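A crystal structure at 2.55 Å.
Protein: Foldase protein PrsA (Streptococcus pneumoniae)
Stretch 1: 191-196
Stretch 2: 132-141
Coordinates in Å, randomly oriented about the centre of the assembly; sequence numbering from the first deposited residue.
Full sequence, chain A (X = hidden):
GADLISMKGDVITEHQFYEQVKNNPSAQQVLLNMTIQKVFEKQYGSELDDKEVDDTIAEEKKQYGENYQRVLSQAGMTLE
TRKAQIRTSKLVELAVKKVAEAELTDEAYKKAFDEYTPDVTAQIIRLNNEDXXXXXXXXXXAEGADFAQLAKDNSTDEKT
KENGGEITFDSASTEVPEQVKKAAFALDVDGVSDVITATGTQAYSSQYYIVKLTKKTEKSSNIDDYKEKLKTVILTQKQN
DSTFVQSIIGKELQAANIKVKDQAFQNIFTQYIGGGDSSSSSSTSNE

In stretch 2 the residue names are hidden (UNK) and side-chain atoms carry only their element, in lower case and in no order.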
# COMPACT_ATOMS: atom_id res chain seq x y z
N GLY A 191 -19.13 24.80 -5.32
CA GLY A 191 -17.98 25.13 -6.16
C GLY A 191 -17.61 23.95 -7.04
O GLY A 191 -17.64 22.81 -6.58
N VAL A 192 -17.27 24.23 -8.30
CA VAL A 192 -16.97 23.20 -9.30
C VAL A 192 -15.47 23.20 -9.60
O VAL A 192 -14.90 24.24 -9.94
CB VAL A 192 -17.77 23.44 -10.60
CG1 VAL A 192 -17.40 22.41 -11.67
CG2 VAL A 192 -19.27 23.40 -10.33
N SER A 193 -14.85 22.02 -9.49
CA SER A 193 -13.44 21.86 -9.82
C SER A 193 -13.22 21.85 -11.33
O SER A 193 -14.17 21.65 -12.10
CB SER A 193 -12.89 20.55 -9.22
OG SER A 193 -13.36 19.40 -9.92
N ASP A 194 -11.97 22.06 -11.74
CA ASP A 194 -11.53 21.79 -13.11
C ASP A 194 -11.32 20.27 -13.27
O ASP A 194 -11.60 19.51 -12.33
CB ASP A 194 -10.26 22.57 -13.42
CG ASP A 194 -10.47 24.07 -13.38
OD1 ASP A 194 -11.34 24.57 -14.12
OD2 ASP A 194 -9.76 24.76 -12.60
N VAL A 195 -10.84 19.83 -14.43
CA VAL A 195 -10.63 18.40 -14.68
C VAL A 195 -9.50 17.86 -13.79
O VAL A 195 -8.40 18.41 -13.78
CB VAL A 195 -10.34 18.07 -16.17
CG1 VAL A 195 -10.11 16.57 -16.35
CG2 VAL A 195 -11.48 18.54 -17.06
N ILE A 196 -9.82 16.81 -13.03
CA ILE A 196 -8.85 16.06 -12.23
C ILE A 196 -8.53 14.81 -13.03
O ILE A 196 -9.41 14.26 -13.68
CB ILE A 196 -9.45 15.66 -10.86
CG1 ILE A 196 -9.87 16.91 -10.07
CG2 ILE A 196 -8.46 14.83 -10.05
CD1 ILE A 196 -11.06 16.69 -9.17
N UNK A 132 -13.81 15.12 -23.89
CA UNK A 132 -15.20 15.08 -23.39
C UNK A 132 -15.32 15.67 -21.98
O UNK A 132 -16.35 16.27 -21.66
c UNK A 132 -17.75 12.16 -23.11
c UNK A 132 -15.75 13.64 -23.41
n UNK A 132 -19.76 10.76 -22.60
c UNK A 132 -19.26 12.13 -22.91
c UNK A 132 -17.27 13.57 -23.35
N UNK A 133 -14.29 15.50 -21.15
CA UNK A 133 -14.25 16.11 -19.81
C UNK A 133 -14.13 17.63 -19.86
O UNK A 133 -14.71 18.32 -19.03
c UNK A 133 -13.12 15.52 -18.99
N UNK A 134 -13.37 18.15 -20.83
CA UNK A 134 -13.29 19.59 -21.08
C UNK A 134 -14.63 20.17 -21.57
O UNK A 134 -14.97 21.32 -21.25
n UNK A 134 -7.37 21.08 -22.63
c UNK A 134 -8.35 20.27 -21.85
c UNK A 134 -12.19 19.91 -22.10
c UNK A 134 -10.78 19.67 -21.57
c UNK A 134 -9.72 20.23 -22.51
N UNK A 135 -15.38 19.38 -22.34
CA UNK A 135 -16.71 19.75 -22.83
C UNK A 135 -17.73 19.87 -21.69
O UNK A 135 -18.43 20.87 -21.59
c UNK A 135 -17.19 18.72 -23.86
c UNK A 135 -18.45 19.11 -24.63
o UNK A 135 -19.53 18.55 -26.68
o UNK A 135 -18.32 16.98 -25.74
c UNK A 135 -18.79 18.14 -25.77
N UNK A 136 -17.79 18.84 -20.85
CA UNK A 136 -18.71 18.80 -19.70
C UNK A 136 -18.34 19.81 -18.59
O UNK A 136 -19.22 20.31 -17.89
c UNK A 136 -18.83 17.35 -19.13
c UNK A 136 -19.46 16.43 -20.16
c UNK A 136 -19.65 17.31 -17.83
N UNK A 137 -17.04 20.11 -18.44
CA UNK A 137 -16.57 21.08 -17.45
C UNK A 137 -17.14 22.49 -17.68
O UNK A 137 -17.64 23.12 -16.74
c UNK A 137 -12.86 22.09 -16.58
c UNK A 137 -14.38 22.20 -16.52
c UNK A 137 -14.86 22.07 -15.08
c UNK A 137 -15.04 21.15 -17.43
N UNK A 138 -17.07 22.97 -18.92
CA UNK A 138 -17.58 24.29 -19.28
C UNK A 138 -19.11 24.38 -19.17
O UNK A 138 -19.64 25.44 -18.83
c UNK A 138 -16.62 26.62 -22.27
c UNK A 138 -17.13 24.69 -20.70
o UNK A 138 -15.39 26.41 -22.34
o UNK A 138 -17.25 27.22 -23.16
c UNK A 138 -17.37 26.16 -21.03
N UNK A 139 -19.80 23.27 -19.45
CA UNK A 139 -21.24 23.16 -19.20
C UNK A 139 -21.57 23.16 -17.70
O UNK A 139 -22.58 23.72 -17.29
c UNK A 139 -21.79 21.94 -21.39
c UNK A 139 -22.39 20.76 -23.52
c UNK A 139 -21.81 21.90 -19.87
n UNK A 139 -22.95 19.52 -24.13
c UNK A 139 -22.42 20.70 -22.00
N UNK A 140 -20.70 22.54 -16.90
CA UNK A 140 -20.85 22.50 -15.44
C UNK A 140 -20.27 23.71 -14.68
O UNK A 140 -20.10 23.64 -13.46
c UNK A 140 -20.24 21.21 -14.90
N UNK A 141 -19.96 24.81 -15.39
CA UNK A 141 -19.49 26.07 -14.77
C UNK A 141 -20.28 26.49 -13.53
O UNK A 141 -19.91 27.44 -12.84
c UNK A 141 -19.53 27.21 -15.80
c UNK A 141 -20.80 30.02 -16.72
c UNK A 141 -20.88 28.65 -17.39
n UNK A 141 -20.85 31.12 -17.72
c UNK A 141 -20.91 27.52 -16.37

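Position 132 carries four carbons in an unbranched row ending in a nitrogen, the pattern of lysine. K132 is fully extended, t at all four chi angles, and stays out of reach of 191-196. Position 133 has a single side-chain carbon and is therefore alanine. The CB of A133 points toward the other stretch and lies 3.9 Å from V195 CG2, with the backbone O of A133 3.8 Å from the same methyl.

At position 134, four carbons in a row again end in nitrogen, which makes it lysine. The CA-to-CB bond of K134 points sideways; the residue is exposed and touches a crystal neighbour. Position 135 shows three carbons, the third carrying two oxygens: a glutamate. E135 is exposed and makes no contact with stretch 1. Position 136 has one carbon bearing two more, the fork of valine. V136 is buried but out of reach of stretch 1, and V136 N closes a helical turn onto K132 O at 3.1 Å.

Position 137 holds four carbons forked at the second, as in leucine. The CA-to-CB bond of L137, with chi1 t and chi2 p, points toward stretch 1, and the residue has the largest covered area of either stretch. L137 CD1 lies 3.1 Å from S193 O and 4.3 Å from V192 CG1, while L137 CD2 reaches D194 CA and V195 N, both at 3.7 Å, and V195 CG2 at 3.8 Å.

Position 138 repeats three carbons with two oxygens on the third, hence glutamate, and E138 is exposed and out of reach. Position 139, four carbons in a row and a terminal nitrogen, is lysine; K139 is likewise remote and is the last helical residue. Position 140 has one carbon, so alanine. A140 is the first residue to leave helical phi/psi, although A140 N still bonds V136 O at 2.9 Å. A140 O approaches V192 CG2 to 3.2 Å, and A140 CB lies 4.5 Å from V192 CG1. Position 141, with four carbons in a row ending in nitrogen, is lysine, and the CA-to-CB bond of K141 points away from stretch 1.

The contact is small, burying 307 Å² in all, and no hydrogen bond crosses it. Spaced at 133, 137 and 140, the inward side chains form an apolar stripe along the helix and its end, against which V192 and V195 pack. L137 lies between them and also meets the backbone of S193 and D194. The CA-to-CB bond of S193 points away, and S193 OG donates a hydrogen bond to D194 O at 3.0 Å.

Stretch 2, residues 132-141: KAKEVLEKAK
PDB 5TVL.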